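Local coordinates for protein transcriptional regulator, LYSR family (Neisseria meningitidis, PDB 4AB5) that probably senses a small effector through this regulatory domain and controls transcription of methionine-biosynthesis genes as a DNA-binding LysR-type (MetR-like) activator and repressor, at residues 9-14 and 56-62; 71-77 and 184-190. The contacts are given in a common frame with arbitrary orientation. Numbering follows the deposited sequence.

Overall arrangement
The two contacts show how one sheet can be built from chain pieces far apart in sequence. Both lie in the same lobe of the LysR regulatory domain, which has the two-lobed fold of periplasmic binding proteins, and their centres are about 11 Å apart. They come in series: contact 1 pairs strands 8-13 and 60-63 in parallel, and contact 2 then joins strand 72-86 to strand 171-189 in antiparallel fashion, its segments 71-77 and 184-190 being separated by 106 residues. Strand 60-63 also borders strand 171-189, so the local strand order is 8-13, 60-63, 171-189, 72-86. The late return of 171-189 thus ties the start of the domain to its C-terminal part.

Contact 1. Residues 9-14 and 56-62; sequences ELRIAV and HRADLAI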
loop_
_atom_site.group_PDB
_atom_site.type_symbol
_atom_site.label_atom_id
_atom_site.label_comp_id
_atom_site.label_asym_id
_atom_site.label_seq_id
_atom_site.Cartn_x
_atom_site.Cartn_y
_atom_site.Cartn_z
ATOM N N GLU B 9 3.955 19.029 -18.099
ATOM C CA GLU B 9 3.122 18.026 -17.449
ATOM C C GLU B 9 3.836 16.694 -17.405
ATOM O O GLU B 9 4.342 16.232 -18.438
ATOM C CB GLU B 9 1.815 17.831 -18.237
ATOM C CG GLU B 9 0.633 18.652 -17.758
ATOM C CD GLU B 9 -0.491 18.735 -18.772
ATOM O OE1 GLU B 9 -1.107 17.686 -19.072
ATOM O OE2 GLU B 9 -0.748 19.852 -19.276
ATOM N N LEU B 10 3.850 16.061 -16.212
ATOM C CA LEU B 10 4.409 14.732 -16.049
ATOM C C LEU B 10 3.363 13.842 -15.367
ATOM O O LEU B 10 3.299 13.776 -14.141
ATOM C CB LEU B 10 5.768 14.761 -15.322
ATOM C CG LEU B 10 6.486 13.433 -14.989
ATOM C CD1 LEU B 10 6.460 12.431 -16.144
ATOM C CD2 LEU B 10 7.911 13.695 -14.565
ATOM N N ARG B 11 2.497 13.224 -16.198
ATOM C CA ARG B 11 1.457 12.290 -15.773
ATOM C C ARG B 11 2.099 10.905 -15.881
ATOM O O ARG B 11 2.437 10.455 -16.983
ATOM C CB ARG B 11 0.188 12.418 -16.650
ATOM C CG ARG B 11 -0.457 13.813 -16.617
ATOM C CD ARG B 11 -1.451 14.040 -17.746
ATOM N NE ARG B 11 -0.813 14.052 -19.067
ATOM C CZ ARG B 11 -1.468 13.989 -20.222
ATOM N NH1 ARG B 11 -2.790 13.936 -20.241
ATOM N NH2 ARG B 11 -0.803 13.979 -21.368
ATOM N N ILE B 12 2.377 10.289 -14.720
ATOM C CA ILE B 12 3.042 8.989 -14.623
ATOM C C ILE B 12 2.036 7.840 -14.629
ATOM O O ILE B 12 1.215 7.743 -13.726
ATOM C CB ILE B 12 4.050 8.911 -13.432
ATOM C CG1 ILE B 12 5.124 10.029 -13.513
ATOM C CG2 ILE B 12 4.726 7.548 -13.391
ATOM C CD1 ILE B 12 5.409 10.705 -12.241
ATOM N N ALA B 13 2.113 6.973 -15.653
ATOM C CA ALA B 13 1.270 5.792 -15.783
ATOM C C ALA B 13 2.050 4.592 -15.232
ATOM O O ALA B 13 3.164 4.300 -15.690
ATOM C CB ALA B 13 0.883 5.572 -17.233
ATOM N N VAL B 14 1.486 3.948 -14.190
ATOM C CA VAL B 14 2.106 2.823 -13.493
ATOM C C VAL B 14 1.042 1.868 -12.956
ATOM O O VAL B 14 0.122 2.295 -12.259
ATOM C CB VAL B 14 3.133 3.293 -12.410
ATOM C CG1 VAL B 14 2.520 4.291 -11.427
ATOM C CG2 VAL B 14 3.799 2.120 -11.680
ATOM N N HIS B 56 -2.342 10.193 -25.346
ATOM C CA HIS B 56 -2.032 11.486 -24.709
ATOM C C HIS B 56 -2.691 11.647 -23.320
ATOM O O HIS B 56 -2.946 12.759 -22.849
ATOM C CB HIS B 56 -2.310 12.675 -25.647
ATOM C CG HIS B 56 -1.343 12.773 -26.783
ATOM N ND1 HIS B 56 -0.373 13.754 -26.814
ATOM C CD2 HIS B 56 -1.222 12.002 -27.888
ATOM C CE1 HIS B 56 0.298 13.559 -27.938
ATOM N NE2 HIS B 56 -0.172 12.512 -28.612
ATOM N N ARG B 57 -2.932 10.511 -22.668
ATOM C CA ARG B 57 -3.547 10.415 -21.349
ATOM C C ARG B 57 -2.471 10.334 -20.262
ATOM O O ARG B 57 -2.791 10.459 -19.077
ATOM C CB ARG B 57 -4.475 9.194 -21.292
ATOM C CG ARG B 57 -5.630 9.212 -22.290
ATOM C CD ARG B 57 -6.993 9.423 -21.648
ATOM N NE ARG B 57 -7.340 8.393 -20.663
ATOM C CZ ARG B 57 -7.885 7.215 -20.956
ATOM N NH1 ARG B 57 -8.135 6.884 -22.216
ATOM N NH2 ARG B 57 -8.174 6.354 -19.989
ATOM N N ALA B 58 -1.198 10.123 -20.675
ATOM C CA ALA B 58 -0.015 10.026 -19.808
ATOM C C ALA B 58 1.230 10.472 -20.586
ATOM O O ALA B 58 1.253 10.365 -21.813
ATOM C CB ALA B 58 0.162 8.598 -19.301
ATOM N N ASP B 59 2.264 10.955 -19.868
ATOM C CA ASP B 59 3.516 11.463 -20.456
ATOM C C ASP B 59 4.721 10.526 -20.263
ATOM O O ASP B 59 5.651 10.554 -21.072
ATOM C CB ASP B 59 3.819 12.878 -19.945
ATOM C CG ASP B 59 2.624 13.808 -20.011
ATOM O OD1 ASP B 59 2.326 14.315 -21.112
ATOM O OD2 ASP B 59 1.967 14.003 -18.964
ATOM N N LEU B 60 4.680 9.675 -19.228
ATOM C CA LEU B 60 5.725 8.690 -18.948
ATOM C C LEU B 60 5.093 7.447 -18.324
ATOM O O LEU B 60 4.213 7.573 -17.465
ATOM C CB LEU B 60 6.808 9.284 -18.039
ATOM C CG LEU B 60 8.117 8.517 -17.874
ATOM C CD1 LEU B 60 9.278 9.479 -17.774
ATOM C CD2 LEU B 60 8.091 7.647 -16.615
ATOM N N ALA B 61 5.537 6.249 -18.767
ATOM C CA ALA B 61 5.038 4.978 -18.259
ATOM C C ALA B 61 6.148 4.070 -17.728
ATOM O O ALA B 61 7.190 3.936 -18.370
ATOM C CB ALA B 61 4.241 4.256 -19.335
ATOM N N ILE B 62 5.917 3.449 -16.551
ATOM C CA ILE B 62 6.835 2.482 -15.944
ATOM C C ILE B 62 6.383 1.119 -16.475
ATOM O O ILE B 62 5.230 0.721 -16.260
ATOM C CB ILE B 62 6.843 2.561 -14.385
ATOM C CG1 ILE B 62 7.178 3.992 -13.857
ATOM C CG2 ILE B 62 7.726 1.476 -13.741
ATOM C CD1 ILE B 62 8.562 4.681 -14.321
#
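Parallel pairing of strands 8-13 and 60-63, with helix 20-33 among the elements between them, belongs to the kind of open alpha/beta sheet on which periplasmic-binding-protein-like lobes are built. The axes of 9-13 and 60-62 approach to 4.7 Å at 25°. Segment 56-62 enters through His56, whose positive phi closes helix 50-54 in a Schellman motif. Its carbonyl is left facing the guanidinium of Arg11: His56 O accepts from NH1 and from NH2 of Arg11, both at 2.9 Å. Beyond Arg57, whose CA-CB bond points away, the Arg57-Ala58 peptide passes over one face of that guanidinium, and Ala58 CB meets Ala13 CB at 3.7 Å. Asp59 then does double duty. Asp59 OD2 takes Arg11 NE at 2.8 Å in a salt bridge and also Arg11 N at 2.9 Å, while Asp59 OD1 receives Arg11 NH2 at 3.2 Å; Glu9 adds a long, purely electrostatic link to the same arginine. Because Asp59 N also donates to Arg11 O (2.9 Å), the two residues are joined through both backbone and side chain just ahead of the first bridge, Ile12-Leu60. Leu60 shares that acceptor, its N lying 3.3 Å from Arg11 O, and its side chain packs against Leu10 on the side where Ile12 lies and helix 20-33 supplies Phe30 and Leu23. Leu60 O accepts from Ala13 N at 2.8 Å. Ala61 pairs with Ala13, their methyls turned towards helix 50-54, which contributes Leu52 and Leu53. Ile62 CB touches Val14 CG2 at 4.1 Å, and Ile62 N closes the ladder on Ala13 O at 3.0 Å.

Contact 2. Residues 71-77 and 184-190; sequences GISFQPL and LYAAIRT
Phe74, with chi1 m, lays its ring beside the methyl of Ala187 (CE1 to CB 3.8 Å) and reaches Tyr185 CB from CD1 at 4.3 Å. Tyr185, also m, runs alongside Pro76, with its CD1 3.7 Å from Pro76 CA. Strands 72-77 and 184-189 are antiparallel and extended up to Leu77, whose psi turns to -73°; their axes lie 4.5 Å apart at 150°. Ser73-Ile188 and Gln75-Ala186 are hydrogen-bonded pairs, Phe74-Ala187 and Pro76-Tyr185 non-hydrogen-bonded ones. The bonds run Ser73 N to Ile188 O (2.8 Å), Ile188 N to Ser73 O (3.0 Å), Gln75 N to Ala186 O and Ala186 N to Gln75 O (both 2.9 Å). This pairing belongs to the mixed sheet of a LysR effector-domain lobe, where strand 184-189 also runs antiparallel to strand 60-63, with helix 196-212 lying over Gln75 and Ala186. Leu77 N reaches Leu184 O at 2.8 Å, and Leu77 (m, t) sets CD2 4.0 Å from Ala186 CB. At the other end Ser73 OG and Thr190 OG1 share a hydrogen bond of 2.9 Å.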
loop_
_atom_site.group_PDB
_atom_site.type_symbol
_atom_site.label_atom_id
_atom_site.label_comp_id
_atom_site.label_asym_id
_atom_site.label_seq_id
_atom_site.Cartn_x
_atom_site.Cartn_y
_atom_site.Cartn_z
ATOM N N GLY B 71 6.067 5.268 -32.273
ATOM C CA GLY B 71 5.608 6.444 -31.548
ATOM C C GLY B 71 5.935 6.386 -30.070
ATOM O O GLY B 71 5.451 7.212 -29.298
ATOM N N ILE B 72 6.769 5.415 -29.673
ATOM C CA ILE B 72 7.188 5.202 -28.297
ATOM C C ILE B 72 8.682 4.871 -28.179
ATOM O O ILE B 72 9.198 4.044 -28.935
ATOM C CB ILE B 72 6.212 4.247 -27.523
ATOM C CG1 ILE B 72 5.326 5.053 -26.577
ATOM C CG2 ILE B 72 6.915 3.155 -26.743
ATOM C CD1 ILE B 72 3.951 4.944 -26.836
ATOM N N SER B 73 9.371 5.568 -27.255
ATOM C CA SER B 73 10.787 5.361 -26.946
ATOM C C SER B 73 10.972 4.851 -25.519
ATOM O O SER B 73 10.291 5.295 -24.592
ATOM C CB SER B 73 11.605 6.626 -27.179
ATOM O OG SER B 73 11.434 7.080 -28.509
ATOM N N PHE B 74 11.875 3.879 -25.369
ATOM C CA PHE B 74 12.170 3.234 -24.095
ATOM C C PHE B 74 13.492 3.659 -23.540
ATOM O O PHE B 74 14.462 3.846 -24.285
ATOM C CB PHE B 74 12.135 1.703 -24.227
ATOM C CG PHE B 74 10.764 1.181 -24.537
ATOM C CD1 PHE B 74 9.834 0.973 -23.519
ATOM C CD2 PHE B 74 10.390 0.904 -25.847
ATOM C CE1 PHE B 74 8.551 0.499 -23.809
ATOM C CE2 PHE B 74 9.116 0.418 -26.139
ATOM C CZ PHE B 74 8.203 0.214 -25.123
ATOM N N GLN B 75 13.532 3.777 -22.213
ATOM C CA GLN B 75 14.713 4.157 -21.467
ATOM C C GLN B 75 14.907 3.125 -20.359
ATOM O O GLN B 75 14.003 2.961 -19.526
ATOM C CB GLN B 75 14.540 5.568 -20.889
ATOM C CG GLN B 75 15.850 6.230 -20.489
ATOM C CD GLN B 75 15.730 7.714 -20.226
ATOM O OE1 GLN B 75 16.694 8.354 -19.819
ATOM N NE2 GLN B 75 14.515 8.258 -20.198
ATOM N N PRO B 76 16.038 2.380 -20.342
ATOM C CA PRO B 76 16.241 1.401 -19.260
ATOM C C PRO B 76 16.387 2.058 -17.890
ATOM O O PRO B 76 17.017 3.113 -17.766
ATOM C CB PRO B 76 17.527 0.682 -19.663
ATOM C CG PRO B 76 18.244 1.636 -20.549
ATOM C CD PRO B 76 17.193 2.419 -21.263
ATOM N N LEU B 77 15.772 1.460 -16.876
ATOM C CA LEU B 77 15.901 1.952 -15.512
ATOM C C LEU B 77 16.872 1.025 -14.788
ATOM O O LEU B 77 18.039 1.390 -14.604
ATOM C CB LEU B 77 14.540 2.050 -14.789
ATOM C CG LEU B 77 13.535 3.073 -15.342
ATOM C CD1 LEU B 77 12.182 2.922 -14.673
ATOM C CD2 LEU B 77 14.069 4.518 -15.251
ATOM N N LEU B 184 13.099 -3.214 -15.674
ATOM C CA LEU B 184 12.271 -2.013 -15.630
ATOM C C LEU B 184 12.681 -0.924 -16.583
ATOM O O LEU B 184 13.867 -0.627 -16.710
ATOM C CB LEU B 184 12.065 -1.490 -14.204
ATOM C CG LEU B 184 10.801 -2.027 -13.528
ATOM C CD1 LEU B 184 11.006 -3.423 -12.992
ATOM C CD2 LEU B 184 10.374 -1.143 -12.440
ATOM N N TYR B 185 11.680 -0.354 -17.282
ATOM C CA TYR B 185 11.871 0.691 -18.284
ATOM C C TYR B 185 10.914 1.847 -18.066
ATOM O O TYR B 185 9.820 1.659 -17.520
ATOM C CB TYR B 185 11.640 0.147 -19.712
ATOM C CG TYR B 185 12.505 -1.030 -20.094
ATOM C CD1 TYR B 185 13.736 -0.843 -20.716
ATOM C CD2 TYR B 185 12.063 -2.340 -19.901
ATOM C CE1 TYR B 185 14.534 -1.928 -21.087
ATOM C CE2 TYR B 185 12.851 -3.433 -20.271
ATOM C CZ TYR B 185 14.087 -3.221 -20.863
ATOM O OH TYR B 185 14.878 -4.285 -21.225
ATOM N N ALA B 186 11.317 3.034 -18.542
ATOM C CA ALA B 186 10.490 4.223 -18.560
ATOM C C ALA B 186 10.160 4.445 -20.034
ATOM O O ALA B 186 11.065 4.554 -20.866
ATOM C CB ALA B 186 11.257 5.410 -18.011
ATOM N N ALA B 187 8.871 4.424 -20.371
ATOM C CA ALA B 187 8.397 4.632 -21.731
ATOM C C ALA B 187 7.853 6.060 -21.887
ATOM O O ALA B 187 7.149 6.555 -21.009
ATOM C CB ALA B 187 7.308 3.618 -22.058
ATOM N N ILE B 188 8.213 6.724 -22.987
ATOM C CA ILE B 188 7.733 8.053 -23.372
ATOM C C ILE B 188 7.404 8.027 -24.883
ATOM O O ILE B 188 7.776 7.070 -25.584
ATOM C CB ILE B 188 8.725 9.207 -23.021
ATOM C CG1 ILE B 188 10.098 9.064 -23.730
ATOM C CG2 ILE B 188 8.861 9.430 -21.515
ATOM C CD1 ILE B 188 10.951 10.334 -23.770
ATOM N N ARG B 189 6.738 9.090 -25.388
ATOM C CA ARG B 189 6.449 9.224 -26.814
ATOM C C ARG B 189 7.772 9.604 -27.468
ATOM O O ARG B 189 8.609 10.228 -26.821
ATOM C CB ARG B 189 5.450 10.358 -27.064
ATOM C CG ARG B 189 4.035 10.099 -26.599
ATOM C CD ARG B 189 3.253 11.386 -26.759
ATOM N NE ARG B 189 2.128 11.479 -25.828
ATOM C CZ ARG B 189 2.198 12.007 -24.610
ATOM N NH1 ARG B 189 3.347 12.486 -24.149
ATOM N NH2 ARG B 189 1.119 12.059 -23.845
ATOM N N THR B 190 7.975 9.222 -28.717
ATOM C CA THR B 190 9.200 9.569 -29.442
ATOM C C THR B 190 9.327 11.088 -29.656
ATOM O O THR B 190 10.448 11.598 -29.624
ATOM C CB THR B 190 9.348 8.700 -30.708
ATOM O OG1 THR B 190 9.179 7.336 -30.323
ATOM C CG2 THR B 190 10.708 8.857 -31.379
#